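Local coordinates for protein anopheles gambiae adenosine kinase (Anopheles gambiae, PDB 3LOO) that catalyses, as an adenosine kinase of the pfkB family, the ATP-dependent phosphorylation of adenosine to AMP, at residues Arg22-Asn31 / Gly176-Phe186; Asn85-Leu94 / Asp317-Leu328. One frame throughout, in Å; residues are numbered along the deposited sequence.

Contact 1: residues Arg22-Asn31 / Gly176-Phe186; sequences RDGMLVGLGN and GAQFFYVSGFF. With B4P (bis(adenosine)-5'-tetraphosphate), chain D.
Leu29 lies over one face of the Phe186 ring: its CB stands 4.1 Å from the ring centroid, close to the normal but offset toward the rim, while CD2 reaches down to CE2 at 3.7 Å. The Phe186 ring gets there because its CG is anti to the backbone N (chi1 -173°), and Asn31 OD1 sits at its edge. Strands 26-29 and 179-183 run parallel, their axes 4.8 Å apart at closest approach, as neighbours in the central sheet of the ribokinase-like fold. Val27 is gripped through both its N and its O, the latter accepting from Tyr181 N at 2.9 Å; Leu29 N continues the ladder to Tyr181 O. Beside the ladder, Val27 CG2 meets the edge of the Phe180 ring, the two side chains pointing the same way. At the amino-terminal end the Arg22 guanidinium holds Gly176 O end-on, in its own plane, with NH1 and NH2 each 2.8 Å away. At the other end the strands open onto the ligand. Asn31 ND2 donates to adenine N1A of the dinucleotide at 3.0 Å and nearly straight (164°), with a weak second bond to Phe185 O, and the Phe185 ring lies with one face against the same adenine. Asn31 thus reads an unprotonated ring nitrogen, consistent with selection for adenine, while its own OD1 is buried without a polar partner.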
loop_
_atom_site.group_PDB
_atom_site.type_symbol
_atom_site.label_atom_id
_atom_site.label_comp_id
_atom_site.label_asym_id
_atom_site.label_seq_id
_atom_site.Cartn_x
_atom_site.Cartn_y
_atom_site.Cartn_z
ATOM N N ARG A 22 -14.372 -15.659 -7.458
ATOM C CA ARG A 22 -13.965 -15.924 -8.831
ATOM C C ARG A 22 -12.775 -14.999 -9.200
ATOM O O ARG A 22 -12.389 -14.144 -8.383
ATOM C CB ARG A 22 -15.163 -15.876 -9.807
ATOM C CG ARG A 22 -16.093 -14.661 -9.711
ATOM C CD ARG A 22 -15.392 -13.409 -10.139
ATOM N NE ARG A 22 -16.317 -12.274 -10.201
ATOM C CZ ARG A 22 -15.977 -11.032 -10.530
ATOM N NH1 ARG A 22 -14.717 -10.717 -10.875
ATOM N NH2 ARG A 22 -16.918 -10.097 -10.545
ATOM N N ASP A 23 -12.191 -15.181 -10.381
ATOM C CA ASP A 23 -10.998 -14.456 -10.774
ATOM C C ASP A 23 -11.293 -12.944 -10.874
ATOM O O ASP A 23 -12.380 -12.512 -11.264
ATOM C CB ASP A 23 -10.436 -14.938 -12.122
ATOM C CG ASP A 23 -9.925 -16.395 -12.099
ATOM O OD1 ASP A 23 -9.804 -17.020 -11.036
ATOM O OD2 ASP A 23 -9.658 -16.896 -13.193
ATOM N N GLY A 24 -10.306 -12.140 -10.525
ATOM C CA GLY A 24 -10.395 -10.708 -10.782
ATOM C C GLY A 24 -11.434 -9.955 -9.958
ATOM O O GLY A 24 -11.953 -8.954 -10.406
ATOM N N MET A 25 -11.712 -10.388 -8.735
ATOM C CA MET A 25 -12.613 -9.592 -7.892
ATOM C C MET A 25 -11.998 -8.243 -7.416
ATOM O O MET A 25 -12.725 -7.256 -7.197
ATOM C CB MET A 25 -13.063 -10.401 -6.684
ATOM C CG MET A 25 -13.711 -11.746 -7.084
ATOM S SD MET A 25 -14.282 -12.622 -5.664
ATOM C CE MET A 25 -12.852 -13.188 -4.841
ATOM N N LEU A 26 -10.668 -8.233 -7.237
ATOM C CA LEU A 26 -9.961 -7.098 -6.644
ATOM C C LEU A 26 -8.955 -6.599 -7.674
ATOM O O LEU A 26 -8.204 -7.398 -8.222
ATOM C CB LEU A 26 -9.233 -7.575 -5.388
ATOM C CG LEU A 26 -8.187 -6.631 -4.776
ATOM C CD1 LEU A 26 -8.823 -5.286 -4.353
ATOM C CD2 LEU A 26 -7.532 -7.309 -3.572
ATOM N N VAL A 27 -8.981 -5.307 -8.000
ATOM C CA VAL A 27 -7.858 -4.733 -8.727
ATOM C C VAL A 27 -7.113 -3.711 -7.879
ATOM O O VAL A 27 -7.733 -2.907 -7.194
ATOM C CB VAL A 27 -8.106 -4.264 -10.198
ATOM C CG1 VAL A 27 -9.421 -4.660 -10.764
ATOM C CG2 VAL A 27 -7.701 -2.777 -10.460
ATOM N N GLY A 28 -5.784 -3.823 -7.909
ATOM C CA GLY A 28 -4.877 -2.925 -7.220
ATOM C C GLY A 28 -4.025 -2.193 -8.228
ATOM O O GLY A 28 -3.572 -2.776 -9.193
ATOM N N LEU A 29 -3.805 -0.899 -8.015
ATOM C CA LEU A 29 -2.916 -0.114 -8.849
ATOM C C LEU A 29 -1.825 0.430 -7.928
ATOM O O LEU A 29 -2.132 0.981 -6.894
ATOM C CB LEU A 29 -3.651 1.085 -9.449
ATOM C CG LEU A 29 -4.673 0.935 -10.578
ATOM C CD1 LEU A 29 -5.828 0.146 -10.127
ATOM C CD2 LEU A 29 -5.165 2.377 -10.916
ATOM N N GLY A 30 -0.563 0.266 -8.315
ATOM C CA GLY A 30 0.525 0.767 -7.497
ATOM C C GLY A 30 1.865 0.731 -8.214
ATOM O O GLY A 30 1.932 0.590 -9.452
ATOM N N ASN A 31 2.925 0.798 -7.410
ATOM C CA ASN A 31 4.266 0.857 -7.910
ATOM C C ASN A 31 4.965 -0.429 -7.552
ATOM O O ASN A 31 5.234 -0.663 -6.373
ATOM C CB ASN A 31 5.074 2.006 -7.249
ATOM C CG ASN A 31 4.371 3.346 -7.312
ATOM O OD1 ASN A 31 3.667 3.645 -8.299
ATOM N ND2 ASN A 31 4.598 4.191 -6.277
ATOM N N GLY A 176 -14.923 -6.053 -14.655
ATOM C CA GLY A 176 -15.269 -7.226 -13.834
ATOM C C GLY A 176 -14.901 -7.157 -12.368
ATOM O O GLY A 176 -15.288 -8.027 -11.567
ATOM N N ALA A 177 -14.141 -6.133 -11.969
ATOM C CA ALA A 177 -13.687 -6.120 -10.582
ATOM C C ALA A 177 -14.828 -5.674 -9.723
ATOM O O ALA A 177 -15.705 -4.932 -10.188
ATOM C CB ALA A 177 -12.494 -5.178 -10.402
ATOM N N GLN A 178 -14.833 -6.110 -8.466
ATOM C CA GLN A 178 -15.839 -5.644 -7.501
ATOM C C GLN A 178 -15.252 -4.692 -6.467
ATOM O O GLN A 178 -16.000 -4.021 -5.751
ATOM C CB GLN A 178 -16.534 -6.843 -6.821
ATOM C CG GLN A 178 -17.162 -7.810 -7.863
ATOM C CD GLN A 178 -17.846 -9.045 -7.265
ATOM O OE1 GLN A 178 -17.250 -9.793 -6.477
ATOM N NE2 GLN A 178 -19.102 -9.285 -7.681
ATOM N N PHE A 179 -13.914 -4.640 -6.390
ATOM C CA PHE A 179 -13.164 -3.920 -5.326
ATOM C C PHE A 179 -11.903 -3.317 -5.949
ATOM O O PHE A 179 -11.246 -3.964 -6.798
ATOM C CB PHE A 179 -12.695 -4.871 -4.213
ATOM C CG PHE A 179 -13.814 -5.629 -3.533
ATOM C CD1 PHE A 179 -14.498 -5.072 -2.445
ATOM C CD2 PHE A 179 -14.168 -6.914 -3.978
ATOM C CE1 PHE A 179 -15.543 -5.772 -1.834
ATOM C CE2 PHE A 179 -15.191 -7.624 -3.368
ATOM C CZ PHE A 179 -15.888 -7.052 -2.295
ATOM N N PHE A 180 -11.537 -2.113 -5.496
ATOM C CA PHE A 180 -10.378 -1.398 -6.036
ATOM C C PHE A 180 -9.551 -0.877 -4.877
ATOM O O PHE A 180 -10.107 -0.389 -3.877
ATOM C CB PHE A 180 -10.795 -0.225 -6.948
ATOM C CG PHE A 180 -11.562 -0.646 -8.168
ATOM C CD1 PHE A 180 -10.899 -1.048 -9.318
ATOM C CD2 PHE A 180 -12.963 -0.673 -8.148
ATOM C CE1 PHE A 180 -11.600 -1.434 -10.461
ATOM C CE2 PHE A 180 -13.705 -1.082 -9.280
ATOM C CZ PHE A 180 -13.019 -1.475 -10.445
ATOM N N TYR A 181 -8.232 -1.009 -5.007
ATOM C CA TYR A 181 -7.305 -0.570 -3.969
ATOM C C TYR A 181 -6.140 0.162 -4.620
ATOM O O TYR A 181 -5.498 -0.371 -5.538
ATOM C CB TYR A 181 -6.812 -1.736 -3.108
ATOM C CG TYR A 181 -5.856 -1.322 -2.023
ATOM C CD1 TYR A 181 -6.194 -0.308 -1.100
ATOM C CD2 TYR A 181 -4.586 -1.915 -1.921
ATOM C CE1 TYR A 181 -5.280 0.096 -0.087
ATOM C CE2 TYR A 181 -3.678 -1.526 -0.946
ATOM C CZ TYR A 181 -4.031 -0.522 -0.021
ATOM O OH TYR A 181 -3.143 -0.155 0.959
ATOM N N VAL A 182 -5.848 1.365 -4.125
ATOM C CA VAL A 182 -4.762 2.181 -4.662
ATOM C C VAL A 182 -3.965 2.763 -3.501
ATOM O O VAL A 182 -4.539 3.083 -2.481
ATOM C CB VAL A 182 -5.286 3.309 -5.559
ATOM C CG1 VAL A 182 -4.127 4.113 -6.153
ATOM C CG2 VAL A 182 -6.114 2.741 -6.752
ATOM N N SER A 183 -2.649 2.879 -3.631
ATOM C CA SER A 183 -1.855 3.502 -2.538
ATOM C C SER A 183 -1.747 5.000 -2.812
ATOM O O SER A 183 -1.813 5.424 -3.970
ATOM C CB SER A 183 -0.446 2.920 -2.476
ATOM O OG SER A 183 0.183 3.096 -3.740
ATOM N N GLY A 184 -1.559 5.800 -1.768
ATOM C CA GLY A 184 -1.158 7.207 -1.996
ATOM C C GLY A 184 0.161 7.322 -2.766
ATOM O O GLY A 184 0.351 8.265 -3.546
ATOM N N PHE A 185 1.071 6.360 -2.571
ATOM C CA PHE A 185 2.299 6.242 -3.377
ATOM C C PHE A 185 2.074 6.351 -4.908
ATOM O O PHE A 185 2.888 6.939 -5.639
ATOM C CB PHE A 185 2.969 4.894 -3.082
ATOM C CG PHE A 185 3.612 4.793 -1.714
ATOM C CD1 PHE A 185 4.388 5.853 -1.194
ATOM C CD2 PHE A 185 3.502 3.612 -0.979
ATOM C CE1 PHE A 185 5.036 5.739 0.028
ATOM C CE2 PHE A 185 4.133 3.476 0.284
ATOM C CZ PHE A 185 4.911 4.563 0.784
ATOM N N PHE A 186 0.983 5.740 -5.385
ATOM C CA PHE A 186 0.657 5.732 -6.814
ATOM C C PHE A 186 0.295 7.123 -7.345
ATOM O O PHE A 186 0.346 7.352 -8.561
ATOM C CB PHE A 186 -0.470 4.691 -7.113
ATOM C CG PHE A 186 -0.773 4.471 -8.593
ATOM C CD1 PHE A 186 0.084 3.733 -9.411
ATOM C CD2 PHE A 186 -1.959 4.950 -9.144
ATOM C CE1 PHE A 186 -0.208 3.484 -10.763
ATOM C CE2 PHE A 186 -2.275 4.716 -10.484
ATOM C CZ PHE A 186 -1.403 3.976 -11.304
HETATM P PA B4P D . 7.020 -0.248 5.889
HETATM O O1A B4P D . 7.828 -1.460 6.326
HETATM O O2A B4P D . 7.661 1.128 6.063
HETATM O O3A B4P D . 5.745 -0.207 6.863
HETATM P PB B4P D . 4.257 -0.252 6.291
HETATM O O1B B4P D . 3.931 -1.621 5.689
HETATM O O2B B4P D . 3.882 1.011 5.535
HETATM O O3B B4P D . 3.800 -0.241 7.890
HETATM P PG B4P D . 2.895 0.852 8.651
HETATM O O1G B4P D . 3.716 1.894 9.331
HETATM O O2G B4P D . 1.903 1.378 7.632
HETATM O O3G B4P D . 2.085 0.001 9.739
HETATM P PD B4P D . 2.201 -0.047 11.347
HETATM O O1D B4P D . 3.638 0.049 11.708
HETATM O O2D B4P D . 1.189 0.841 12.014
HETATM O O5E B4P D . 6.471 -0.449 4.373
HETATM C C5E B4P D . 7.464 -0.996 3.533
HETATM C C4E B4P D . 7.095 -1.038 2.078
HETATM O O4E B4P D . 6.796 0.250 1.539
HETATM C C3E B4P D . 8.305 -1.495 1.311
HETATM O O3E B4P D . 8.025 -2.865 0.960
HETATM C C2E B4P D . 8.340 -0.617 0.066
HETATM O O2E B4P D . 8.446 -1.327 -1.175
HETATM C C1E B4P D . 7.039 0.203 0.158
HETATM N N9A B4P D . 7.266 1.561 -0.369
HETATM C C8A B4P D . 8.069 2.542 0.136
HETATM N N7A B4P D . 7.976 3.627 -0.688
HETATM C C5A B4P D . 7.146 3.326 -1.730
HETATM C C6A B4P D . 6.666 4.017 -2.855
HETATM N N6A B4P D . 7.051 5.293 -3.168
HETATM N N1A B4P D . 5.826 3.377 -3.707
HETATM C C2A B4P D . 5.403 2.112 -3.462
HETATM N N3A B4P D . 5.837 1.437 -2.385
HETATM C C4A B4P D . 6.693 2.022 -1.507
HETATM O O5F B4P D . 1.782 -1.580 11.558
HETATM C C5F B4P D . 0.653 -2.150 10.905
HETATM C C4F B4P D . 0.284 -3.404 11.696
HETATM O O4F B4P D . 1.431 -4.237 11.948
HETATM C C3F B4P D . -0.191 -3.048 13.093
HETATM O O3F B4P D . -1.551 -2.634 13.043
HETATM C C2F B4P D . 0.028 -4.346 13.847
HETATM O O2F B4P D . -1.070 -5.252 13.622
HETATM C C1F B4P D . 1.332 -4.879 13.226
HETATM N N9B B4P D . 2.463 -4.405 14.085
HETATM C C8B B4P D . 3.280 -3.367 13.818
HETATM N N7B B4P D . 4.189 -3.196 14.808
HETATM C C5B B4P D . 3.970 -4.136 15.751
HETATM C C6B B4P D . 4.540 -4.465 16.978
HETATM N N6B B4P D . 5.591 -3.737 17.434
HETATM N N1B B4P D . 4.050 -5.524 17.693
HETATM C C2B B4P D . 3.002 -6.256 17.240
HETATM N N3B B4P D . 2.395 -5.973 16.052
HETATM C C4B B4P D . 2.827 -4.930 15.276
#

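Contact 2: residues Asn85-Leu94 / Asp317-Leu328; sequences NSLRVAQWIL and DAFVGGFLAQLL. With B4P (bis(adenosine)-5'-tetraphosphate), chain D.
The Asn85 amide and the Asp317 carboxylate cross obliquely, their planes 37° apart, with ND2 donating to OD2 at 2.9 Å. The bond is nearly straight (166°); OD2 lies in the amide plane and is approached on its anti side, a little out of the carboxylate plane. Asn85 ND2 also donates to ribose O3E of the bound dinucleotide at 3.1 Å, so one amide nitrogen ties the carboxylate to the sugar. The other carboxylate oxygen, OD1, accepts from Ser82 OG. Asp317 N donates to phosphate oxygen O1B, and the Asp317 side chain lies about 4 Å from a bound magnesium ion. With OD1 and OD2 each engaged, rotation of the carboxylate is restricted; an aspartate at the start of this helix, next to the phosphates, is the position of the catalytic base in pfkB kinases, and Asp317 is consistent with that role. Helices 82-94 and 315-328 pack on one face of the central sheet, and the axes of 85-94 and 317-328 cross at -46°, only 7.2 Å apart. Such closeness depends on Gly321, whose CA comes within 3.2 Å of Ser86 O. Ser86 OG also points at Asp317 O, but the bond is modelled too short to be trusted. Farther along, Val89 CG1 rests against Ala318 O, and Ala90 CB against Gly321 O at 3.3 Å. Ile93 straddles the next turn, its CD1 over Gly322 CA and its CG2 against Ala325 CB at 3.6 Å. Beyond it, the Leu94 and Leu328 side chains cross at about a right angle, meeting through their CD2 atoms.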
loop_
_atom_site.group_PDB
_atom_site.type_symbol
_atom_site.label_atom_id
_atom_site.label_comp_id
_atom_site.label_asym_id
_atom_site.label_seq_id
_atom_site.Cartn_x
_atom_site.Cartn_y
_atom_site.Cartn_z
ATOM N N ASN A 85 2.616 -5.809 -2.247
ATOM C CA ASN A 85 2.741 -6.546 -0.994
ATOM C C ASN A 85 1.361 -6.955 -0.450
ATOM O O ASN A 85 1.169 -8.087 -0.028
ATOM C CB ASN A 85 3.352 -5.679 0.122
ATOM C CG ASN A 85 4.864 -5.480 0.007
ATOM O OD1 ASN A 85 5.576 -6.224 -0.667
ATOM N ND2 ASN A 85 5.349 -4.420 0.669
ATOM N N SER A 86 0.431 -5.992 -0.416
ATOM C CA SER A 86 -0.902 -6.235 0.120
ATOM C C SER A 86 -1.650 -7.315 -0.690
ATOM O O SER A 86 -2.275 -8.212 -0.124
ATOM C CB SER A 86 -1.689 -4.917 0.179
ATOM O OG SER A 86 -1.223 -4.078 1.242
ATOM N N LEU A 87 -1.594 -7.215 -2.013
ATOM C CA LEU A 87 -2.230 -8.222 -2.869
ATOM C C LEU A 87 -1.580 -9.626 -2.736
ATOM O O LEU A 87 -2.289 -10.646 -2.774
ATOM C CB LEU A 87 -2.286 -7.729 -4.321
ATOM C CG LEU A 87 -3.553 -6.961 -4.658
ATOM C CD1 LEU A 87 -3.831 -5.747 -3.789
ATOM C CD2 LEU A 87 -3.537 -6.561 -6.169
ATOM N N ARG A 88 -0.263 -9.677 -2.508
ATOM C CA ARG A 88 0.425 -10.952 -2.284
ATOM C C ARG A 88 -0.027 -11.592 -0.955
ATOM O O ARG A 88 -0.333 -12.792 -0.921
ATOM C CB ARG A 88 1.960 -10.791 -2.365
ATOM C CG ARG A 88 2.507 -10.445 -3.793
ATOM C CD ARG A 88 4.039 -10.146 -3.769
ATOM N NE ARG A 88 4.703 -11.240 -3.043
ATOM C CZ ARG A 88 5.723 -11.120 -2.201
ATOM N NH1 ARG A 88 6.282 -9.940 -1.941
ATOM N NH2 ARG A 88 6.192 -12.211 -1.606
ATOM N N VAL A 89 -0.111 -10.786 0.108
ATOM C CA VAL A 89 -0.649 -11.259 1.390
ATOM C C VAL A 89 -2.110 -11.717 1.268
ATOM O O VAL A 89 -2.443 -12.808 1.725
ATOM C CB VAL A 89 -0.409 -10.227 2.566
ATOM C CG1 VAL A 89 -1.140 -10.649 3.912
ATOM C CG2 VAL A 89 1.107 -9.996 2.767
ATOM N N ALA A 90 -2.973 -10.899 0.649
ATOM C CA ALA A 90 -4.338 -11.305 0.370
ATOM C C ALA A 90 -4.480 -12.635 -0.424
ATOM O O ALA A 90 -5.339 -13.465 -0.107
ATOM C CB ALA A 90 -5.102 -10.175 -0.357
ATOM N N GLN A 91 -3.678 -12.815 -1.469
ATOM C CA GLN A 91 -3.662 -14.061 -2.224
ATOM C C GLN A 91 -3.179 -15.274 -1.392
ATOM O O GLN A 91 -3.730 -16.399 -1.497
ATOM C CB GLN A 91 -2.798 -13.873 -3.470
ATOM C CG GLN A 91 -3.552 -13.209 -4.589
ATOM C CD GLN A 91 -4.681 -14.098 -5.160
ATOM O OE1 GLN A 91 -4.753 -15.311 -4.910
ATOM N NE2 GLN A 91 -5.531 -13.496 -5.945
ATOM N N TRP A 92 -2.182 -15.035 -0.555
ATOM C CA TRP A 92 -1.635 -16.103 0.260
ATOM C C TRP A 92 -2.737 -16.620 1.179
ATOM O O TRP A 92 -2.961 -17.835 1.291
ATOM C CB TRP A 92 -0.413 -15.625 1.044
ATOM C CG TRP A 92 -0.007 -16.627 2.089
ATOM C CD1 TRP A 92 0.482 -17.903 1.873
ATOM C CD2 TRP A 92 -0.068 -16.460 3.500
ATOM N NE1 TRP A 92 0.730 -18.528 3.075
ATOM C CE2 TRP A 92 0.399 -17.668 4.089
ATOM C CE3 TRP A 92 -0.467 -15.409 4.333
ATOM C CZ2 TRP A 92 0.458 -17.853 5.476
ATOM C CZ3 TRP A 92 -0.392 -15.593 5.723
ATOM C CH2 TRP A 92 0.069 -16.811 6.271
ATOM N N ILE A 93 -3.461 -15.692 1.803
ATOM C CA ILE A 93 -4.609 -16.041 2.654
ATOM C C ILE A 93 -5.749 -16.694 1.840
ATOM O O ILE A 93 -6.300 -17.714 2.233
ATOM C CB ILE A 93 -5.104 -14.801 3.460
ATOM C CG1 ILE A 93 -3.981 -14.285 4.385
ATOM C CG2 ILE A 93 -6.421 -15.108 4.238
ATOM C CD1 ILE A 93 -4.221 -12.932 4.954
ATOM N N LEU A 94 -6.081 -16.137 0.687
ATOM C CA LEU A 94 -7.163 -16.687 -0.110
ATOM C C LEU A 94 -6.889 -18.115 -0.597
ATOM O O LEU A 94 -7.815 -18.935 -0.657
ATOM C CB LEU A 94 -7.409 -15.794 -1.317
ATOM C CG LEU A 94 -8.597 -14.820 -1.433
ATOM C CD1 LEU A 94 -9.461 -14.582 -0.180
ATOM C CD2 LEU A 94 -8.178 -13.519 -2.169
ATOM N N ASP A 317 1.317 -3.097 5.088
ATOM C CA ASP A 317 0.844 -3.658 3.818
ATOM C C ASP A 317 0.151 -5.002 4.001
ATOM O O ASP A 317 -0.878 -5.257 3.367
ATOM C CB ASP A 317 1.960 -3.746 2.758
ATOM C CG ASP A 317 2.669 -2.371 2.509
ATOM O OD1 ASP A 317 2.052 -1.297 2.712
ATOM O OD2 ASP A 317 3.855 -2.386 2.093
ATOM N N ALA A 318 0.722 -5.822 4.895
ATOM C CA ALA A 318 0.196 -7.111 5.275
ATOM C C ALA A 318 -1.096 -7.000 6.045
ATOM O O ALA A 318 -1.982 -7.873 5.907
ATOM C CB ALA A 318 1.260 -7.869 6.187
ATOM N N PHE A 319 -1.187 -5.960 6.880
ATOM C CA PHE A 319 -2.435 -5.666 7.570
ATOM C C PHE A 319 -3.534 -5.468 6.527
ATOM O O PHE A 319 -4.607 -6.063 6.635
ATOM C CB PHE A 319 -2.347 -4.417 8.438
ATOM C CG PHE A 319 -3.673 -4.016 9.007
ATOM C CD1 PHE A 319 -4.147 -4.592 10.197
ATOM C CD2 PHE A 319 -4.484 -3.119 8.319
ATOM C CE1 PHE A 319 -5.403 -4.265 10.700
ATOM C CE2 PHE A 319 -5.759 -2.790 8.813
ATOM C CZ PHE A 319 -6.222 -3.355 9.994
ATOM N N VAL A 320 -3.266 -4.654 5.523
ATOM C CA VAL A 320 -4.270 -4.428 4.449
ATOM C C VAL A 320 -4.572 -5.705 3.644
ATOM O O VAL A 320 -5.729 -5.992 3.368
ATOM C CB VAL A 320 -3.900 -3.263 3.505
ATOM C CG1 VAL A 320 -4.905 -3.174 2.297
ATOM C CG2 VAL A 320 -3.951 -1.920 4.267
ATOM N N GLY A 321 -3.545 -6.468 3.276
ATOM C CA GLY A 321 -3.795 -7.768 2.610
ATOM C C GLY A 321 -4.748 -8.680 3.406
ATOM O O GLY A 321 -5.625 -9.279 2.825
ATOM N N GLY A 322 -4.557 -8.788 4.721
ATOM C CA GLY A 322 -5.410 -9.617 5.589
ATOM C C GLY A 322 -6.844 -9.098 5.570
ATOM O O GLY A 322 -7.801 -9.869 5.448
ATOM N N PHE A 323 -6.983 -7.778 5.703
ATOM C CA PHE A 323 -8.278 -7.092 5.636
ATOM C C PHE A 323 -9.004 -7.394 4.328
ATOM O O PHE A 323 -10.217 -7.745 4.332
ATOM C CB PHE A 323 -8.092 -5.566 5.798
ATOM C CG PHE A 323 -9.387 -4.766 5.725
ATOM C CD1 PHE A 323 -10.007 -4.317 6.899
ATOM C CD2 PHE A 323 -9.968 -4.459 4.507
ATOM C CE1 PHE A 323 -11.202 -3.581 6.859
ATOM C CE2 PHE A 323 -11.145 -3.710 4.449
ATOM C CZ PHE A 323 -11.773 -3.270 5.629
ATOM N N LEU A 324 -8.288 -7.257 3.217
ATOM C CA LEU A 324 -8.891 -7.441 1.869
ATOM C C LEU A 324 -9.271 -8.926 1.649
ATOM O O LEU A 324 -10.258 -9.215 0.993
ATOM C CB LEU A 324 -7.925 -7.000 0.757
ATOM C CG LEU A 324 -7.709 -5.481 0.583
ATOM C CD1 LEU A 324 -6.577 -5.255 -0.367
ATOM C CD2 LEU A 324 -8.977 -4.832 0.027
ATOM N N ALA A 325 -8.467 -9.854 2.162
ATOM C CA ALA A 325 -8.805 -11.282 2.034
ATOM C C ALA A 325 -10.191 -11.597 2.652
ATOM O O ALA A 325 -10.949 -12.453 2.141
ATOM C CB ALA A 325 -7.726 -12.130 2.666
ATOM N N GLN A 326 -10.513 -10.946 3.769
ATOM C CA GLN A 326 -11.798 -11.184 4.418
ATOM C C GLN A 326 -12.909 -10.397 3.771
ATOM O O GLN A 326 -14.046 -10.863 3.737
ATOM C CB GLN A 326 -11.743 -10.914 5.922
ATOM C CG GLN A 326 -10.762 -11.838 6.635
ATOM C CD GLN A 326 -10.946 -13.319 6.267
ATOM O OE1 GLN A 326 -12.061 -13.792 6.053
ATOM N NE2 GLN A 326 -9.844 -14.053 6.200
ATOM N N LEU A 327 -12.575 -9.213 3.247
ATOM C CA LEU A 327 -13.554 -8.336 2.626
ATOM C C LEU A 327 -14.124 -9.017 1.382
ATOM O O LEU A 327 -15.333 -8.950 1.134
ATOM C CB LEU A 327 -12.907 -6.998 2.213
ATOM C CG LEU A 327 -13.868 -5.922 1.696
ATOM C CD1 LEU A 327 -14.773 -5.409 2.830
ATOM C CD2 LEU A 327 -13.136 -4.722 1.011
ATOM N N LEU A 328 -13.235 -9.644 0.608
ATOM C CA LEU A 328 -13.599 -10.388 -0.594
ATOM C C LEU A 328 -14.515 -11.583 -0.279
ATOM O O LEU A 328 -15.302 -11.973 -1.112
ATOM C CB LEU A 328 -12.343 -10.830 -1.383
ATOM C CG LEU A 328 -11.847 -9.846 -2.468
ATOM C CD1 LEU A 328 -11.604 -8.440 -1.924
ATOM C CD2 LEU A 328 -10.578 -10.363 -3.152
HETATM P PA B4P D . 7.020 -0.248 5.889
HETATM O O1A B4P D . 7.828 -1.460 6.326
HETATM O O2A B4P D . 7.661 1.128 6.063
HETATM O O3A B4P D . 5.745 -0.207 6.863
HETATM P PB B4P D . 4.257 -0.252 6.291
HETATM O O1B B4P D . 3.931 -1.621 5.689
HETATM O O2B B4P D . 3.882 1.011 5.535
HETATM O O3B B4P D . 3.800 -0.241 7.890
HETATM P PG B4P D . 2.895 0.852 8.651
HETATM O O1G B4P D . 3.716 1.894 9.331
HETATM O O2G B4P D . 1.903 1.378 7.632
HETATM O O3G B4P D . 2.085 0.001 9.739
HETATM P PD B4P D . 2.201 -0.047 11.347
HETATM O O1D B4P D . 3.638 0.049 11.708
HETATM O O2D B4P D . 1.189 0.841 12.014
HETATM O O5E B4P D . 6.471 -0.449 4.373
HETATM C C5E B4P D . 7.464 -0.996 3.533
HETATM C C4E B4P D . 7.095 -1.038 2.078
HETATM O O4E B4P D . 6.796 0.250 1.539
HETATM C C3E B4P D . 8.305 -1.495 1.311
HETATM O O3E B4P D . 8.025 -2.865 0.960
HETATM C C2E B4P D . 8.340 -0.617 0.066
HETATM O O2E B4P D . 8.446 -1.327 -1.175
HETATM C C1E B4P D . 7.039 0.203 0.158
HETATM N N9A B4P D . 7.266 1.561 -0.369
HETATM C C8A B4P D . 8.069 2.542 0.136
HETATM N N7A B4P D . 7.976 3.627 -0.688
HETATM C C5A B4P D . 7.146 3.326 -1.730
HETATM C C6A B4P D . 6.666 4.017 -2.855
HETATM N N6A B4P D . 7.051 5.293 -3.168
HETATM N N1A B4P D . 5.826 3.377 -3.707
HETATM C C2A B4P D . 5.403 2.112 -3.462
HETATM N N3A B4P D . 5.837 1.437 -2.385
HETATM C C4A B4P D . 6.693 2.022 -1.507
HETATM O O5F B4P D . 1.782 -1.580 11.558
HETATM C C5F B4P D . 0.653 -2.150 10.905
HETATM C C4F B4P D . 0.284 -3.404 11.696
HETATM O O4F B4P D . 1.431 -4.237 11.948
HETATM C C3F B4P D . -0.191 -3.048 13.093
HETATM O O3F B4P D . -1.551 -2.634 13.043
HETATM C C2F B4P D . 0.028 -4.346 13.847
HETATM O O2F B4P D . -1.070 -5.252 13.622
HETATM C C1F B4P D . 1.332 -4.879 13.226
HETATM N N9B B4P D . 2.463 -4.405 14.085
HETATM C C8B B4P D . 3.280 -3.367 13.818
HETATM N N7B B4P D . 4.189 -3.196 14.808
HETATM C C5B B4P D . 3.970 -4.136 15.751
HETATM C C6B B4P D . 4.540 -4.465 16.978
HETATM N N6B B4P D . 5.591 -3.737 17.434
HETATM N N1B B4P D . 4.050 -5.524 17.693
HETATM C C2B B4P D . 3.002 -6.256 17.240
HETATM N N3B B4P D . 2.395 -5.973 16.052
HETATM C C4B B4P D . 2.827 -4.930 15.276
#

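The two contacts lie with centres about 12 Å apart, each about 11 Å from the centre of the chain. Their segments alternate in sequence, in the order 22-31, 85-94, 176-186, 317-328, so the adjoining strands and the helix pair bring together distant parts of the protein. The helices of contact 2 cover one face of the strands of contact 1: Phe179 CD2 touches Leu328 CD1 at 3.6 Å, and Tyr181 CZ meets Val320 CG1 at the same distance. Both contacts end at the same ligand, contact 1 at one adenine and contact 2 at its ribose and phosphates, so this layer of sheet and helices carries adjoining parts of a single pocket.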